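Side-chain contacts in EF-P arginine 32 rhamnosyl-transferase (Pseudomonas putida KT2440, PDB 5NV8), which is a glycosyltransferase of the EarP family, with 2'-deoxy-thymidine-beta-L-rhamnose bound in a pocket of the modelled chain: residues 250-253 against 258-261; 317-322 against 336-341. One frame throughout, in Å; residues are numbered along the deposited sequence.

Contact 1. Residues 250-253 against 258-261; sequences GDVR and LTVQ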
ATOM      1  N   GLY A 250     -20.854   4.111   3.436  1.00 49.38           N
ATOM      2  CA  GLY A 250     -21.955   3.268   3.851  1.00 52.68           C
ATOM      3  C   GLY A 250     -22.666   2.575   2.705  1.00 46.28           C
ATOM      4  O   GLY A 250     -23.199   1.473   2.894  1.00 45.66           O
ATOM      5  N   ASP A 251     -22.685   3.190   1.525  1.00 46.75           N
ATOM      6  CA  ASP A 251     -23.429   2.638   0.399  1.00 46.66           C
ATOM      7  C   ASP A 251     -22.766   1.367  -0.119  1.00 52.78           C
ATOM      8  O   ASP A 251     -21.548   1.325  -0.321  1.00 53.99           O
ATOM      9  CB  ASP A 251     -23.535   3.670  -0.722  1.00 48.19           C
ATOM     10  CG  ASP A 251     -24.386   4.860  -0.339  1.00 56.32           C
ATOM     11  OD1 ASP A 251     -25.085   4.787   0.693  1.00 59.36           O
ATOM     12  OD2 ASP A 251     -24.356   5.872  -1.070  1.00 61.81           O
ATOM     13  N   VAL A 252     -23.572   0.331  -0.331  1.00 45.39           N
ATOM     14  CA  VAL A 252     -23.117  -0.927  -0.911  1.00 50.52           C
ATOM     15  C   VAL A 252     -24.129  -1.358  -1.965  1.00 47.74           C
ATOM     16  O   VAL A 252     -25.333  -1.415  -1.693  1.00 46.91           O
ATOM     17  CB  VAL A 252     -22.907  -2.017   0.165  1.00 58.73           C
ATOM     18  CG1 VAL A 252     -24.198  -2.337   0.908  1.00 61.99           C
ATOM     19  CG2 VAL A 252     -22.322  -3.277  -0.447  1.00 56.62           C
ATOM     20  N   ARG A 253     -23.651  -1.618  -3.182  1.00 44.40           N
ATOM     21  CA  ARG A 253     -24.525  -1.879  -4.318  1.00 40.44           C
ATOM     22  C   ARG A 253     -23.991  -3.044  -5.141  1.00 45.18           C
ATOM     23  O   ARG A 253     -22.777  -3.226  -5.280  1.00 38.46           O
ATOM     24  CB  ARG A 253     -24.673  -0.635  -5.214  1.00 42.18           C
ATOM     25  CG  ARG A 253     -24.920   0.667  -4.457  1.00 44.62           C
ATOM     26  CD  ARG A 253     -25.091   1.846  -5.403  1.00 56.77           C
ATOM     27  NE  ARG A 253     -26.254   2.655  -5.051  1.00 73.65           N
ATOM     28  CZ  ARG A 253     -26.523   3.847  -5.577  1.00 83.13           C
ATOM     29  NH1 ARG A 253     -25.722   4.360  -6.499  1.00 88.26           N
ATOM     30  NH2 ARG A 253     -27.606   4.513  -5.201  1.00 86.58           N
ATOM     31  N   LEU A 258     -20.672  -8.589  -9.086  1.00 36.85           N
ATOM     32  CA  LEU A 258     -19.881  -7.610  -8.352  1.00 37.70           C
ATOM     33  C   LEU A 258     -20.771  -6.862  -7.369  1.00 36.89           C
ATOM     34  O   LEU A 258     -21.832  -6.352  -7.745  1.00 46.04           O
ATOM     35  CB  LEU A 258     -19.205  -6.630  -9.317  1.00 32.87           C
ATOM     36  CG  LEU A 258     -18.269  -5.532  -8.789  1.00 37.80           C
ATOM     37  CD1 LEU A 258     -19.011  -4.245  -8.432  1.00 31.18           C
ATOM     38  CD2 LEU A 258     -17.453  -6.031  -7.603  1.00 28.19           C
ATOM     39  N   THR A 259     -20.334  -6.795  -6.115  1.00 30.10           N
ATOM     40  CA  THR A 259     -20.984  -5.987  -5.090  1.00 31.51           C
ATOM     41  C   THR A 259     -19.997  -4.917  -4.643  1.00 31.40           C
ATOM     42  O   THR A 259     -18.920  -5.235  -4.126  1.00 30.09           O
ATOM     43  CB  THR A 259     -21.439  -6.846  -3.904  1.00 37.67           C
ATOM     44  OG1 THR A 259     -22.621  -7.571  -4.264  1.00 48.82           O
ATOM     45  CG2 THR A 259     -21.748  -5.972  -2.708  1.00 32.99           C
ATOM     46  N   VAL A 260     -20.350  -3.656  -4.865  1.00 38.91           N
ATOM     47  CA  VAL A 260     -19.472  -2.524  -4.589  1.00 34.38           C
ATOM     48  C   VAL A 260     -19.812  -1.965  -3.216  1.00 38.63           C
ATOM     49  O   VAL A 260     -20.985  -1.909  -2.832  1.00 53.95           O
ATOM     50  CB  VAL A 260     -19.600  -1.454  -5.694  1.00 41.68           C
ATOM     51  CG1 VAL A 260     -20.796  -0.529  -5.459  1.00 48.42           C
ATOM     52  CG2 VAL A 260     -18.318  -0.657  -5.804  1.00 53.88           C
ATOM     53  N   GLN A 261     -18.786  -1.573  -2.460  1.00 37.61           N
ATOM     54  CA  GLN A 261     -18.989  -1.037  -1.118  1.00 39.75           C
ATOM     55  C   GLN A 261     -18.001   0.087  -0.852  1.00 42.82           C
ATOM     56  O   GLN A 261     -16.807  -0.054  -1.133  1.00 40.36           O
ATOM     57  CB  GLN A 261     -18.845  -2.121  -0.043  1.00 33.70           C
ATOM     58  CG  GLN A 261     -19.298  -1.655   1.339  1.00 42.66           C
ATOM     59  CD  GLN A 261     -19.411  -2.784   2.351  1.00 50.53           C
ATOM     60  OE1 GLN A 261     -18.840  -3.860   2.171  1.00 57.92           O
ATOM     61  NE2 GLN A 261     -20.152  -2.538   3.427  1.00 43.44           N
TER
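The carbonyl oxygen of V260 takes the amide of R253, with 2.7 Å from R253 N to V260 O. The same oxygen draws a CA-H...O contact from V252, whose CA stands 3.0 Å from V260 O. The return bond, V260 N to R253 O, is modelled at 2.5 Å, too short for its exact length to be trusted, but the pairing is clear. These bonds make R253 and V260 the hydrogen-bonded antiparallel pair of a tight beta hairpin, next to the non-hydrogen-bonded pair V252 and Q261. On the face of V252 and Q261, contact is apolar. V252 carries CG2 anti to its backbone N, which swings that methyl across to T259, 3.6 Å from CG2 to CG2, while V252 CG2 also meets Q261 CB at 3.7 Å. Q261 then stretches its chain alongside V252 (Q261 CG to V252 CB 3.8 Å); its amide oxygen OE1 is bound by H226, while NE2 makes a weak bond to the carbonyl of G191. Beta-branched V252, T259 and V260 suit extended backbone. On the other face, R253 offers only its aliphatic root, CB to V260 CG1 3.9 Å; V260 itself packs on L238 and L242. The arginine chain bends at chi3 and leads its guanidinium away to a salt bridge with E244. Backbone bonds and apolar groups thus join the strands, while charge and amide find partners beyond the hairpin.

Contact 2. Residues 317-322 against 336-341; sequences AFLAHY and GLWRAW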
ATOM      1  N   ALA A 317      10.617  -0.724 -14.073  1.00 51.55           N
ATOM      2  CA  ALA A 317      11.772  -0.970 -13.217  1.00 47.79           C
ATOM      3  C   ALA A 317      11.370  -1.730 -11.963  1.00 46.57           C
ATOM      4  O   ALA A 317      12.175  -2.489 -11.416  1.00 56.32           O
ATOM      5  CB  ALA A 317      12.474   0.341 -12.851  1.00 48.22           C
ATOM      6  N   PHE A 318      10.128  -1.562 -11.503  1.00 46.24           N
ATOM      7  CA  PHE A 318       9.668  -2.367 -10.377  1.00 40.39           C
ATOM      8  C   PHE A 318       9.430  -3.814 -10.792  1.00 39.93           C
ATOM      9  O   PHE A 318       9.752  -4.744 -10.044  1.00 50.24           O
ATOM     10  CB  PHE A 318       8.398  -1.777  -9.771  1.00 36.14           C
ATOM     11  CG  PHE A 318       7.800  -2.643  -8.708  1.00 37.89           C
ATOM     12  CD1 PHE A 318       8.514  -2.921  -7.555  1.00 34.42           C
ATOM     13  CD2 PHE A 318       6.551  -3.210  -8.872  1.00 33.45           C
ATOM     14  CE1 PHE A 318       7.985  -3.733  -6.574  1.00 37.77           C
ATOM     15  CE2 PHE A 318       6.017  -4.026  -7.893  1.00 31.15           C
ATOM     16  CZ  PHE A 318       6.733  -4.288  -6.743  1.00 33.72           C
ATOM     17  N   LEU A 319       8.873  -4.031 -11.985  1.00 40.38           N
ATOM     18  CA  LEU A 319       8.546  -5.389 -12.399  1.00 42.06           C
ATOM     19  C   LEU A 319       9.776  -6.215 -12.740  1.00 45.60           C
ATOM     20  O   LEU A 319       9.687  -7.447 -12.741  1.00 48.92           O
ATOM     21  CB  LEU A 319       7.613  -5.376 -13.605  1.00 40.13           C
ATOM     22  CG  LEU A 319       6.276  -4.659 -13.478  1.00 42.06           C
ATOM     23  CD1 LEU A 319       5.815  -4.252 -14.864  1.00 38.88           C
ATOM     24  CD2 LEU A 319       5.251  -5.548 -12.788  1.00 34.77           C
ATOM     25  N   ALA A 320      10.909  -5.577 -13.044  1.00 41.84           N
ATOM     26  CA  ALA A 320      12.101  -6.334 -13.411  1.00 45.99           C
ATOM     27  C   ALA A 320      12.524  -7.275 -12.289  1.00 44.59           C
ATOM     28  O   ALA A 320      12.942  -8.409 -12.547  1.00 43.72           O
ATOM     29  CB  ALA A 320      13.239  -5.383 -13.782  1.00 46.51           C
ATOM     30  N   HIS A 321      12.416  -6.829 -11.037  1.00 45.72           N
ATOM     31  CA  HIS A 321      12.651  -7.709  -9.898  1.00 43.71           C
ATOM     32  C   HIS A 321      11.419  -8.521  -9.524  1.00 45.78           C
ATOM     33  O   HIS A 321      11.553  -9.670  -9.086  1.00 53.11           O
ATOM     34  CB  HIS A 321      13.099  -6.906  -8.672  1.00 41.10           C
ATOM     35  CG  HIS A 321      13.986  -5.745  -8.990  1.00 52.08           C
ATOM     36  ND1 HIS A 321      13.497  -4.525  -9.403  1.00 59.07           N
ATOM     37  CD2 HIS A 321      15.333  -5.614  -8.942  1.00 58.43           C
ATOM     38  CE1 HIS A 321      14.505  -3.693  -9.603  1.00 60.20           C
ATOM     39  NE2 HIS A 321      15.630  -4.330  -9.331  1.00 59.90           N
ATOM     40  N   TYR A 322      10.224  -7.948  -9.694  1.00 42.57           N
ATOM     41  CA  TYR A 322       9.008  -8.582  -9.195  1.00 33.96           C
ATOM     42  C   TYR A 322       8.641  -9.830  -9.986  1.00 34.52           C
ATOM     43  O   TYR A 322       8.024 -10.747  -9.436  1.00 52.22           O
ATOM     44  CB  TYR A 322       7.850  -7.581  -9.223  1.00 40.85           C
ATOM     45  CG  TYR A 322       6.700  -7.935  -8.301  1.00 35.65           C
ATOM     46  CD1 TYR A 322       6.850  -7.883  -6.921  1.00 38.94           C
ATOM     47  CD2 TYR A 322       5.465  -8.316  -8.811  1.00 33.43           C
ATOM     48  CE1 TYR A 322       5.804  -8.204  -6.073  1.00 35.58           C
ATOM     49  CE2 TYR A 322       4.412  -8.639  -7.973  1.00 34.15           C
ATOM     50  CZ  TYR A 322       4.587  -8.581  -6.605  1.00 38.67           C
ATOM     51  OH  TYR A 322       3.546  -8.901  -5.764  1.00 25.72           O
ATOM     52  N   GLY A 336       0.820  -7.987 -18.258  1.00 36.81           N
ATOM     53  CA  GLY A 336      -0.382  -7.445 -18.861  1.00 36.84           C
ATOM     54  C   GLY A 336      -1.346  -6.859 -17.850  1.00 42.69           C
ATOM     55  O   GLY A 336      -2.102  -5.939 -18.172  1.00 45.04           O
ATOM     56  N   LEU A 337      -1.328  -7.372 -16.619  1.00 42.85           N
ATOM     57  CA  LEU A 337      -2.216  -6.857 -15.582  1.00 41.62           C
ATOM     58  C   LEU A 337      -1.770  -5.482 -15.107  1.00 39.29           C
ATOM     59  O   LEU A 337      -2.578  -4.553 -15.014  1.00 40.79           O
ATOM     60  CB  LEU A 337      -2.275  -7.830 -14.401  1.00 36.10           C
ATOM     61  CG  LEU A 337      -3.336  -7.525 -13.334  1.00 39.33           C
ATOM     62  CD1 LEU A 337      -4.694  -7.171 -13.945  1.00 28.48           C
ATOM     63  CD2 LEU A 337      -3.457  -8.666 -12.326  1.00 31.95           C
ATOM     64  N   TRP A 338      -0.485  -5.339 -14.792  1.00 40.39           N
ATOM     65  CA  TRP A 338       0.005  -4.112 -14.176  1.00 35.53           C
ATOM     66  C   TRP A 338       0.178  -2.992 -15.196  1.00 41.13           C
ATOM     67  O   TRP A 338      -0.087  -1.825 -14.888  1.00 39.12           O
ATOM     68  CB  TRP A 338       1.318  -4.397 -13.446  1.00 35.99           C
ATOM     69  CG  TRP A 338       1.127  -5.102 -12.141  1.00 30.80           C
ATOM     70  CD1 TRP A 338       0.343  -6.193 -11.903  1.00 29.48           C
ATOM     71  CD2 TRP A 338       1.741  -4.768 -10.892  1.00 30.85           C
ATOM     72  NE1 TRP A 338       0.427  -6.555 -10.578  1.00 33.29           N
ATOM     73  CE2 TRP A 338       1.283  -5.697  -9.938  1.00 28.33           C
ATOM     74  CE3 TRP A 338       2.634  -3.771 -10.489  1.00 33.08           C
ATOM     75  CZ2 TRP A 338       1.685  -5.659  -8.605  1.00 27.36           C
ATOM     76  CZ3 TRP A 338       3.032  -3.736  -9.168  1.00 37.10           C
ATOM     77  CH2 TRP A 338       2.557  -4.673  -8.240  1.00 33.25           C
ATOM     78  N   ARG A 339       0.626  -3.322 -16.410  1.00 44.44           N
ATOM     79  CA  ARG A 339       0.754  -2.301 -17.446  1.00 49.89           C
ATOM     80  C   ARG A 339      -0.610  -1.750 -17.842  1.00 48.16           C
ATOM     81  O   ARG A 339      -0.749  -0.548 -18.097  1.00 42.37           O
ATOM     82  CB  ARG A 339       1.471  -2.875 -18.666  1.00 54.30           C
ATOM     83  CG  ARG A 339       2.955  -3.123 -18.461  1.00 56.36           C
ATOM     84  CD  ARG A 339       3.536  -3.936 -19.605  1.00 59.11           C
ATOM     85  NE  ARG A 339       4.990  -4.035 -19.523  1.00 60.38           N
ATOM     86  CZ  ARG A 339       5.730  -4.821 -20.296  1.00 58.17           C
ATOM     87  NH1 ARG A 339       5.151  -5.583 -21.216  1.00 54.24           N
ATOM     88  NH2 ARG A 339       7.048  -4.846 -20.152  1.00 61.99           N
ATOM     89  N   ALA A 340      -1.629  -2.613 -17.890  1.00 47.08           N
ATOM     90  CA  ALA A 340      -2.961  -2.180 -18.300  1.00 39.76           C
ATOM     91  C   ALA A 340      -3.542  -1.158 -17.329  1.00 40.89           C
ATOM     92  O   ALA A 340      -4.162  -0.174 -17.751  1.00 47.05           O
ATOM     93  CB  ALA A 340      -3.883  -3.391 -18.422  1.00 36.94           C
ATOM     94  N   TRP A 341      -3.352  -1.375 -16.027  1.00 41.98           N
ATOM     95  CA  TRP A 341      -3.841  -0.456 -15.005  1.00 35.82           C
ATOM     96  C   TRP A 341      -3.125   0.888 -15.032  1.00 39.69           C
ATOM     97  O   TRP A 341      -3.608   1.840 -14.409  1.00 38.67           O
ATOM     98  CB  TRP A 341      -3.692  -1.109 -13.626  1.00 35.82           C
ATOM     99  CG  TRP A 341      -4.474  -0.464 -12.513  1.00 36.65           C
ATOM    100  CD1 TRP A 341      -3.978  -0.008 -11.324  1.00 35.08           C
ATOM    101  CD2 TRP A 341      -5.888  -0.222 -12.473  1.00 36.93           C
ATOM    102  NE1 TRP A 341      -4.991   0.506 -10.551  1.00 32.00           N
ATOM    103  CE2 TRP A 341      -6.173   0.389 -11.233  1.00 42.31           C
ATOM    104  CE3 TRP A 341      -6.939  -0.456 -13.365  1.00 39.86           C
ATOM    105  CZ2 TRP A 341      -7.464   0.768 -10.865  1.00 32.67           C
ATOM    106  CZ3 TRP A 341      -8.221  -0.080 -12.999  1.00 39.22           C
ATOM    107  CH2 TRP A 341      -8.472   0.526 -11.760  1.00 36.18           C
TER
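W338 turns its indole, mainly the benzo ring, to three side chains of residues 317-322. Its CZ3 comes closest to F318, 3.3 Å from F318 CE2, and lies near the plane of the phenyl ring, at its edge. The two six-membered rings are tilted by only 27° but slid so far apart, 5.6 Å between centroids, that they barely overlap. L319 sends one branch across the indole obliquely, CD2 to W338 CE3 3.9 Å, and its branched aliphatic end gives the indole an apolar surface to pack on. Y322 meets the other end of the benzo ring, with CE2 4.1 Å from W338 CZ2 and its ring oblique to the indole. These contacts span two nearly antiparallel helices, their local directions 166° apart and their axes 11.7 Å apart. So wide a gap calls for large side chains, and F318, Y322 and W338 fill it as a buried aromatic cluster. The tryptophan reaches across because CG stands anti to the carbonyl carbon, chi1 -77°. F318 and Y322 sit one helical turn apart and pack on each other: F318 CE2 lies 3.9 Å above the plane of the Y322 ring, toward its rim, and Y322 N bonds to F318 O. Further out, F318 meets F289 and W301 edge-to-face, and Y322 does the same with W368 and H364. W338 also rests on L300 and W301 of strand 299-302, while R339, beside it on the helix, pairs its guanidinium with E316 near the start of helix 315-322.

How the contacts relate
Contact 1 comes first along the chain and closes the short turn between strands 252-255 and 258-263, a hairpin that forms one edge of the six-stranded mixed sheet. The chain then runs through helix 268-277, strand 280-284, helix 287-295 and strand 299-302, the opposite edge strand, before entering helix 315-322. Contact 2 closes the short connection from that helix into helix 328-343. The two contacts follow in series, neither nested nor crossed, with centres about 29 Å apart and nearest atoms about 12 Å apart. Q261 of contact 1 and W338 of contact 2 each have side chains about 13 Å from the bound 2'-deoxy-thymidine-beta-L-rhamnose.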